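Local coordinates for protein oligogalacturonate lyase (Vibrio parahaemolyticus RIMD 2210633, PDB 3C5M) that probably cleaves short oligogalacturonides derived from pectin by a lyase reaction, as a manganese-binding seven-bladed beta-propeller enzyme, at residues D55-R60 with A72-E77; R60-L65 with F95-N100. All coordinates share one frame; numbering follows the deposited sequence.

Contact 1. Residues D55-R60 with A72-E77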
loop_
_atom_site.group_PDB
_atom_site.type_symbol
_atom_site.label_atom_id
_atom_site.label_comp_id
_atom_site.label_asym_id
_atom_site.label_seq_id
_atom_site.Cartn_x
_atom_site.Cartn_y
_atom_site.Cartn_z
ATOM N N ASP A 55 9.815 -12.484 -11.308
ATOM C CA ASP A 55 11.215 -12.782 -11.641
ATOM C C ASP A 55 11.430 -13.458 -12.988
ATOM O O ASP A 55 12.462 -14.082 -13.203
ATOM C CB ASP A 55 11.840 -13.647 -10.550
ATOM C CG ASP A 55 11.782 -12.991 -9.183
ATOM O OD1 ASP A 55 12.332 -13.555 -8.205
ATOM O OD2 ASP A 55 11.179 -11.902 -9.088
ATOM N N PHE A 56 10.472 -13.321 -13.894
ATOM C CA PHE A 56 10.594 -13.935 -15.206
ATOM C C PHE A 56 11.956 -13.678 -15.839
ATOM O O PHE A 56 12.538 -14.566 -16.462
ATOM C CB PHE A 56 9.507 -13.409 -16.143
ATOM C CG PHE A 56 8.123 -13.717 -15.683
ATOM C CD1 PHE A 56 7.571 -14.978 -15.893
ATOM C CD2 PHE A 56 7.376 -12.760 -15.012
ATOM C CE1 PHE A 56 6.295 -15.286 -15.440
ATOM C CE2 PHE A 56 6.098 -13.056 -14.552
ATOM C CZ PHE A 56 5.557 -14.325 -14.770
ATOM N N ASP A 57 12.471 -12.466 -15.682
ATOM C CA ASP A 57 13.756 -12.125 -16.287
ATOM C C ASP A 57 14.942 -12.199 -15.322
ATOM O O ASP A 57 15.906 -11.440 -15.442
ATOM C CB ASP A 57 13.663 -10.737 -16.928
ATOM C CG ASP A 57 14.857 -10.414 -17.803
ATOM O OD1 ASP A 57 15.327 -11.314 -18.532
ATOM O OD2 ASP A 57 15.319 -9.252 -17.778
ATOM N N GLY A 58 14.867 -13.128 -14.370
ATOM C CA GLY A 58 15.950 -13.305 -13.419
ATOM C C GLY A 58 16.090 -12.174 -12.425
ATOM O O GLY A 58 16.984 -12.183 -11.580
ATOM N N ASN A 59 15.206 -11.192 -12.524
ATOM C CA ASN A 59 15.241 -10.059 -11.619
ATOM C C ASN A 59 13.847 -9.660 -11.243
ATOM O O ASN A 59 12.920 -9.790 -12.041
ATOM C CB ASN A 59 15.929 -8.872 -12.278
ATOM C CG ASN A 59 17.430 -8.939 -12.161
ATOM O OD1 ASN A 59 18.154 -8.420 -13.009
ATOM N ND2 ASN A 59 17.912 -9.572 -11.093
ATOM N N ARG A 60 13.699 -9.181 -10.019
ATOM C CA ARG A 60 12.409 -8.726 -9.547
ATOM C C ARG A 60 12.136 -7.429 -10.336
ATOM O O ARG A 60 12.667 -6.388 -9.978
ATOM C CB ARG A 60 12.517 -8.454 -8.041
ATOM C CG ARG A 60 11.204 -8.248 -7.300
ATOM C CD ARG A 60 10.355 -9.512 -7.310
ATOM N NE ARG A 60 11.068 -10.682 -6.773
ATOM C CZ ARG A 60 11.363 -10.872 -5.490
ATOM N NH1 ARG A 60 11.010 -9.969 -4.576
ATOM N NH2 ARG A 60 12.008 -11.971 -5.124
ATOM N N ALA A 72 1.702 -10.609 -20.647
ATOM C CA ALA A 72 2.318 -9.587 -19.825
ATOM C C ALA A 72 3.576 -9.080 -20.499
ATOM O O ALA A 72 4.360 -9.860 -21.046
ATOM C CB ALA A 72 2.662 -10.167 -18.462
ATOM N N VAL A 73 3.778 -7.772 -20.460
ATOM C CA VAL A 73 4.966 -7.189 -21.065
ATOM C C VAL A 73 5.900 -6.708 -19.958
ATOM O O VAL A 73 5.451 -6.205 -18.930
ATOM C CB VAL A 73 4.587 -6.017 -22.003
ATOM C CG1 VAL A 73 3.682 -5.031 -21.283
ATOM C CG2 VAL A 73 5.844 -5.317 -22.482
ATOM N N GLN A 74 7.196 -6.892 -20.167
ATOM C CA GLN A 74 8.171 -6.468 -19.183
ATOM C C GLN A 74 8.317 -4.952 -19.270
ATOM O O GLN A 74 8.663 -4.409 -20.314
ATOM C CB GLN A 74 9.518 -7.144 -19.437
ATOM C CG GLN A 74 10.371 -7.336 -18.190
ATOM C CD GLN A 74 11.756 -7.900 -18.500
ATOM O OE1 GLN A 74 11.908 -8.817 -19.326
ATOM N NE2 GLN A 74 12.775 -7.359 -17.832
ATOM N N LEU A 75 8.040 -4.277 -18.157
ATOM C CA LEU A 75 8.106 -2.821 -18.069
ATOM C C LEU A 75 9.500 -2.315 -17.756
ATOM O O LEU A 75 9.971 -1.360 -18.376
ATOM C CB LEU A 75 7.134 -2.332 -16.988
ATOM C CG LEU A 75 5.739 -1.909 -17.428
ATOM C CD1 LEU A 75 5.287 -2.703 -18.633
ATOM C CD2 LEU A 75 4.783 -2.062 -16.270
ATOM N N THR A 76 10.158 -2.961 -16.797
ATOM C CA THR A 76 11.491 -2.556 -16.378
ATOM C C THR A 76 12.459 -3.736 -16.370
ATOM O O THR A 76 12.043 -4.882 -16.220
ATOM C CB THR A 76 11.449 -1.964 -14.974
ATOM O OG1 THR A 76 11.108 -2.991 -14.041
ATOM C CG2 THR A 76 10.425 -0.857 -14.903
ATOM N N GLU A 77 13.751 -3.444 -16.516
ATOM C CA GLU A 77 14.784 -4.474 -16.532
ATOM C C GLU A 77 15.940 -4.125 -15.600
ATOM O O GLU A 77 16.021 -3.006 -15.090
ATOM C CB GLU A 77 15.311 -4.661 -17.958
ATOM C CG GLU A 77 15.985 -3.421 -18.536
ATOM C CD GLU A 77 16.250 -3.542 -20.036
ATOM O OE1 GLU A 77 16.984 -4.470 -20.444
ATOM O OE2 GLU A 77 15.724 -2.711 -20.810
#

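Contact 2. Residues R60-L65 with F95-N100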
loop_
_atom_site.group_PDB
_atom_site.type_symbol
_atom_site.label_atom_id
_atom_site.label_comp_id
_atom_site.label_asym_id
_atom_site.label_seq_id
_atom_site.Cartn_x
_atom_site.Cartn_y
_atom_site.Cartn_z
ATOM N N ARG A 60 13.699 -9.181 -10.019
ATOM C CA ARG A 60 12.409 -8.726 -9.547
ATOM C C ARG A 60 12.136 -7.429 -10.336
ATOM O O ARG A 60 12.667 -6.388 -9.978
ATOM C CB ARG A 60 12.517 -8.454 -8.041
ATOM C CG ARG A 60 11.204 -8.248 -7.300
ATOM C CD ARG A 60 10.355 -9.512 -7.310
ATOM N NE ARG A 60 11.068 -10.682 -6.773
ATOM C CZ ARG A 60 11.363 -10.872 -5.490
ATOM N NH1 ARG A 60 11.010 -9.969 -4.576
ATOM N NH2 ARG A 60 12.008 -11.971 -5.124
ATOM N N ASN A 61 11.333 -7.510 -11.408
ATOM C CA ASN A 61 10.972 -6.363 -12.277
ATOM C C ASN A 61 9.456 -6.133 -12.399
ATOM O O ASN A 61 8.669 -6.953 -11.952
ATOM C CB ASN A 61 11.498 -6.573 -13.697
ATOM C CG ASN A 61 13.005 -6.671 -13.755
ATOM O OD1 ASN A 61 13.712 -5.804 -13.225
ATOM N ND2 ASN A 61 13.513 -7.724 -14.414
ATOM N N TYR A 62 9.054 -5.040 -13.046
ATOM C CA TYR A 62 7.640 -4.713 -13.230
ATOM C C TYR A 62 7.050 -5.217 -14.535
ATOM O O TYR A 62 7.676 -5.137 -15.606
ATOM C CB TYR A 62 7.434 -3.202 -13.184
ATOM C CG TYR A 62 7.327 -2.637 -11.800
ATOM C CD1 TYR A 62 6.171 -2.815 -11.045
ATOM C CD2 TYR A 62 8.373 -1.927 -11.246
ATOM C CE1 TYR A 62 6.061 -2.292 -9.771
ATOM C CE2 TYR A 62 8.277 -1.402 -9.985
ATOM C CZ TYR A 62 7.122 -1.577 -9.247
ATOM O OH TYR A 62 7.013 -0.985 -8.009
ATOM N N TYR A 63 5.825 -5.720 -14.457
ATOM C CA TYR A 63 5.149 -6.205 -15.658
ATOM C C TYR A 63 3.767 -5.564 -15.744
ATOM O O TYR A 63 3.270 -5.019 -14.764
ATOM C CB TYR A 63 5.030 -7.738 -15.608
ATOM C CG TYR A 63 6.359 -8.472 -15.791
ATOM C CD1 TYR A 63 6.729 -8.989 -17.036
ATOM C CD2 TYR A 63 7.270 -8.592 -14.729
ATOM C CE1 TYR A 63 7.971 -9.605 -17.222
ATOM C CE2 TYR A 63 8.517 -9.199 -14.903
ATOM C CZ TYR A 63 8.861 -9.704 -16.153
ATOM O OH TYR A 63 10.100 -10.280 -16.337
ATOM N N LEU A 64 3.180 -5.581 -16.934
ATOM C CA LEU A 64 1.836 -5.061 -17.130
ATOM C C LEU A 64 1.114 -6.253 -17.725
ATOM O O LEU A 64 1.457 -6.703 -18.812
ATOM C CB LEU A 64 1.798 -3.899 -18.129
ATOM C CG LEU A 64 0.416 -3.232 -18.216
ATOM C CD1 LEU A 64 0.159 -2.478 -16.925
ATOM C CD2 LEU A 64 0.344 -2.293 -19.405
ATOM N N LEU A 65 0.143 -6.781 -16.993
ATOM C CA LEU A 65 -0.618 -7.934 -17.434
ATOM C C LEU A 65 -1.914 -7.501 -18.082
ATOM O O LEU A 65 -2.612 -6.622 -17.573
ATOM C CB LEU A 65 -0.931 -8.849 -16.244
ATOM C CG LEU A 65 -1.813 -10.071 -16.521
ATOM C CD1 LEU A 65 -1.141 -10.963 -17.543
ATOM C CD2 LEU A 65 -2.066 -10.850 -15.226
ATOM N N PHE A 95 3.517 4.610 -15.507
ATOM C CA PHE A 95 3.538 4.190 -14.104
ATOM C C PHE A 95 4.842 4.716 -13.526
ATOM O O PHE A 95 5.759 5.038 -14.276
ATOM C CB PHE A 95 3.403 2.651 -13.957
ATOM C CG PHE A 95 4.710 1.901 -13.915
ATOM C CD1 PHE A 95 5.408 1.615 -15.089
ATOM C CD2 PHE A 95 5.241 1.472 -12.695
ATOM C CE1 PHE A 95 6.612 0.911 -15.054
ATOM C CE2 PHE A 95 6.451 0.766 -12.647
ATOM C CZ PHE A 95 7.139 0.484 -13.832
ATOM N N PHE A 96 4.904 4.842 -12.206
ATOM C CA PHE A 96 6.096 5.356 -11.541
ATOM C C PHE A 96 6.664 4.340 -10.567
ATOM O O PHE A 96 5.920 3.562 -9.958
ATOM C CB PHE A 96 5.779 6.626 -10.734
ATOM C CG PHE A 96 5.316 7.788 -11.560
ATOM C CD1 PHE A 96 4.073 7.769 -12.191
ATOM C CD2 PHE A 96 6.112 8.925 -11.680
ATOM C CE1 PHE A 96 3.627 8.868 -12.931
ATOM C CE2 PHE A 96 5.675 10.030 -12.416
ATOM C CZ PHE A 96 4.428 10.004 -13.044
ATOM N N TYR A 97 7.984 4.354 -10.407
ATOM C CA TYR A 97 8.631 3.463 -9.461
ATOM C C TYR A 97 10.006 4.001 -9.120
ATOM O O TYR A 97 10.524 4.853 -9.824
ATOM C CB TYR A 97 8.761 2.057 -10.039
ATOM C CG TYR A 97 9.913 1.884 -10.992
ATOM C CD1 TYR A 97 9.845 2.392 -12.291
ATOM C CD2 TYR A 97 11.071 1.190 -10.603
ATOM C CE1 TYR A 97 10.899 2.214 -13.194
ATOM C CE2 TYR A 97 12.135 1.004 -11.490
ATOM C CZ TYR A 97 12.042 1.519 -12.783
ATOM O OH TYR A 97 13.088 1.354 -13.663
ATOM N N VAL A 98 10.586 3.503 -8.032
ATOM C CA VAL A 98 11.900 3.938 -7.601
ATOM C C VAL A 98 12.940 2.852 -7.848
ATOM O O VAL A 98 12.739 1.684 -7.501
ATOM C CB VAL A 98 11.910 4.284 -6.108
ATOM C CG1 VAL A 98 13.315 4.653 -5.667
ATOM C CG2 VAL A 98 10.946 5.422 -5.841
ATOM N N LYS A 99 14.061 3.245 -8.442
ATOM C CA LYS A 99 15.121 2.297 -8.735
ATOM C C LYS A 99 16.382 2.666 -7.969
ATOM O O LYS A 99 16.752 3.837 -7.897
ATOM C CB LYS A 99 15.418 2.269 -10.249
ATOM C CG LYS A 99 16.283 1.077 -10.674
ATOM C CD LYS A 99 16.749 1.171 -12.112
ATOM C CE LYS A 99 16.524 -0.125 -12.870
ATOM N NZ LYS A 99 15.064 -0.409 -13.030
ATOM N N ASN A 100 17.033 1.654 -7.405
ATOM C CA ASN A 100 18.275 1.823 -6.647
ATOM C C ASN A 100 18.130 2.769 -5.496
ATOM O O ASN A 100 19.119 3.307 -5.011
ATOM C CB ASN A 100 19.381 2.296 -7.578
ATOM C CG ASN A 100 19.630 1.310 -8.695
ATOM O OD1 ASN A 100 19.665 1.675 -9.868
ATOM N ND2 ASN A 100 19.801 0.044 -8.332
#

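Contact 1. Residues D55-R60 with A72-E77
Asp57 and Gln74 are the two side chains that meet here, carboxylate against carboxamide. The segment 55-60 leads into this pair through a type I beta turn from Asp55 to Gly58, closed by the backbone bond from Gly58 N to Asp55 O. Asp55 itself turns to the far end of its own loop: its OD2 receives Arg60 NE at 2.6 Å through the syn lone pair, in the plane of the guanidinium group, and this salt bridge ties the two ends of the loop together. Phe56 follows, its ring packed edge-to-face with Tyr63 of the adjoining strand. Asp57, at the third position of the turn, sends its CB toward 72-77, and with CG anti to the backbone N (chi1 -169°) the Asp57 side chain crosses that of Gln74 at about a right angle, the planes of carboxylate and amide being 50° apart. Gln74 NE2 donates to Asp57 OD2 over 3.2 Å, arriving from above the carboxylate plane rather than within it, while Gln74 OE1 lies 3.5 Å from Asp57 CB. The same NE2 also donates to Thr76 O at 3.0 Å, an almost straight bond of 166° lying in the amide plane. Two acceptors thus fix the NE2 end of the amide, and OE1 accepts a hydrogen bond from Ala2 N near the chain start. Gly58 then takes a positive phi as the last residue of the turn, and Arg60 brings the chain to strand 61-66. The arrangement is a loop between two antiparallel strands pinned to the end of strand 71-74, within one blade of the beta-propeller.

Contact 2. Residues R60-L65 with F95-N100
Tyr62 of strand 61-66 lodges its ring against Phe95 and Tyr97 of strand 94-99, forming an aromatic cluster between two neighbouring sheets, the face-to-face blade packing of a beta-propeller. The two strands belong to different sheets, and the closest pair of CA atoms, those of Tyr62 and Tyr97, is 9.1 Å apart, so side chains alone bridge the gap. Starting at the root of Tyr62, CB lies 3.8 Å from Phe95 CZ. CG, held beside the backbone N and anti to the carbonyl carbon (chi1 -83°), comes next to the same ring, with Phe95 CE2 and CZ both close. Further out, CD1 lies 3.9 Å from Phe95 CE2 and CD2 3.6 Å from the same atom, which sits over one face of the Tyr62 ring, offset toward its rim. The two ring planes are inclined at 59°, an oblique pairing. CE2 changes partner: it reaches Tyr97 CB at 3.5 Å and lies near Tyr97 CG. Here the edge of Tyr62 is directed toward the face of Tyr97 in an offset edge-to-face pair, centroids 5.5 Å apart. With its CG between the backbone N and the carbonyl carbon (chi1 80°), the Tyr97 side chain runs past that of Tyr62 in the opposite direction. Tyr62 CZ is near both Tyr97 CB and Phe95 CE2, and at the tip Tyr62 OH hydrogen-bonds to Asn82 O in the loop joining the two sheets. The hydroxyl of Tyr97 pairs with Glu114 OE1 and also accepts a bond from Lys99 NZ, which lies at the edge of the Tyr97 ring, 2.7 Å from Tyr97 OH.

In the fold
Contacts 1 and 2 lie with their centres 8 Å apart, on the same side of the chain's centre, and share Arg60. Their segments alternate along the chain in the order 55-60, 60-65, 72-77, 95-100. Strands 61-66 and 71-74 are antiparallel neighbours in one sheet; their pairing includes probable backbone hydrogen bonds from Val73 N to Leu64 O and, just past the strand end, from Leu75 N to Tyr62 O. Contact 1 therefore ties a loop to its own blade, whereas contact 2 joins that blade to the next round the propeller. Neither supplies a metal ligand: Tyr62 lies about 11 Å from the manganese ligands Gln350 and His355, side chain to side chain.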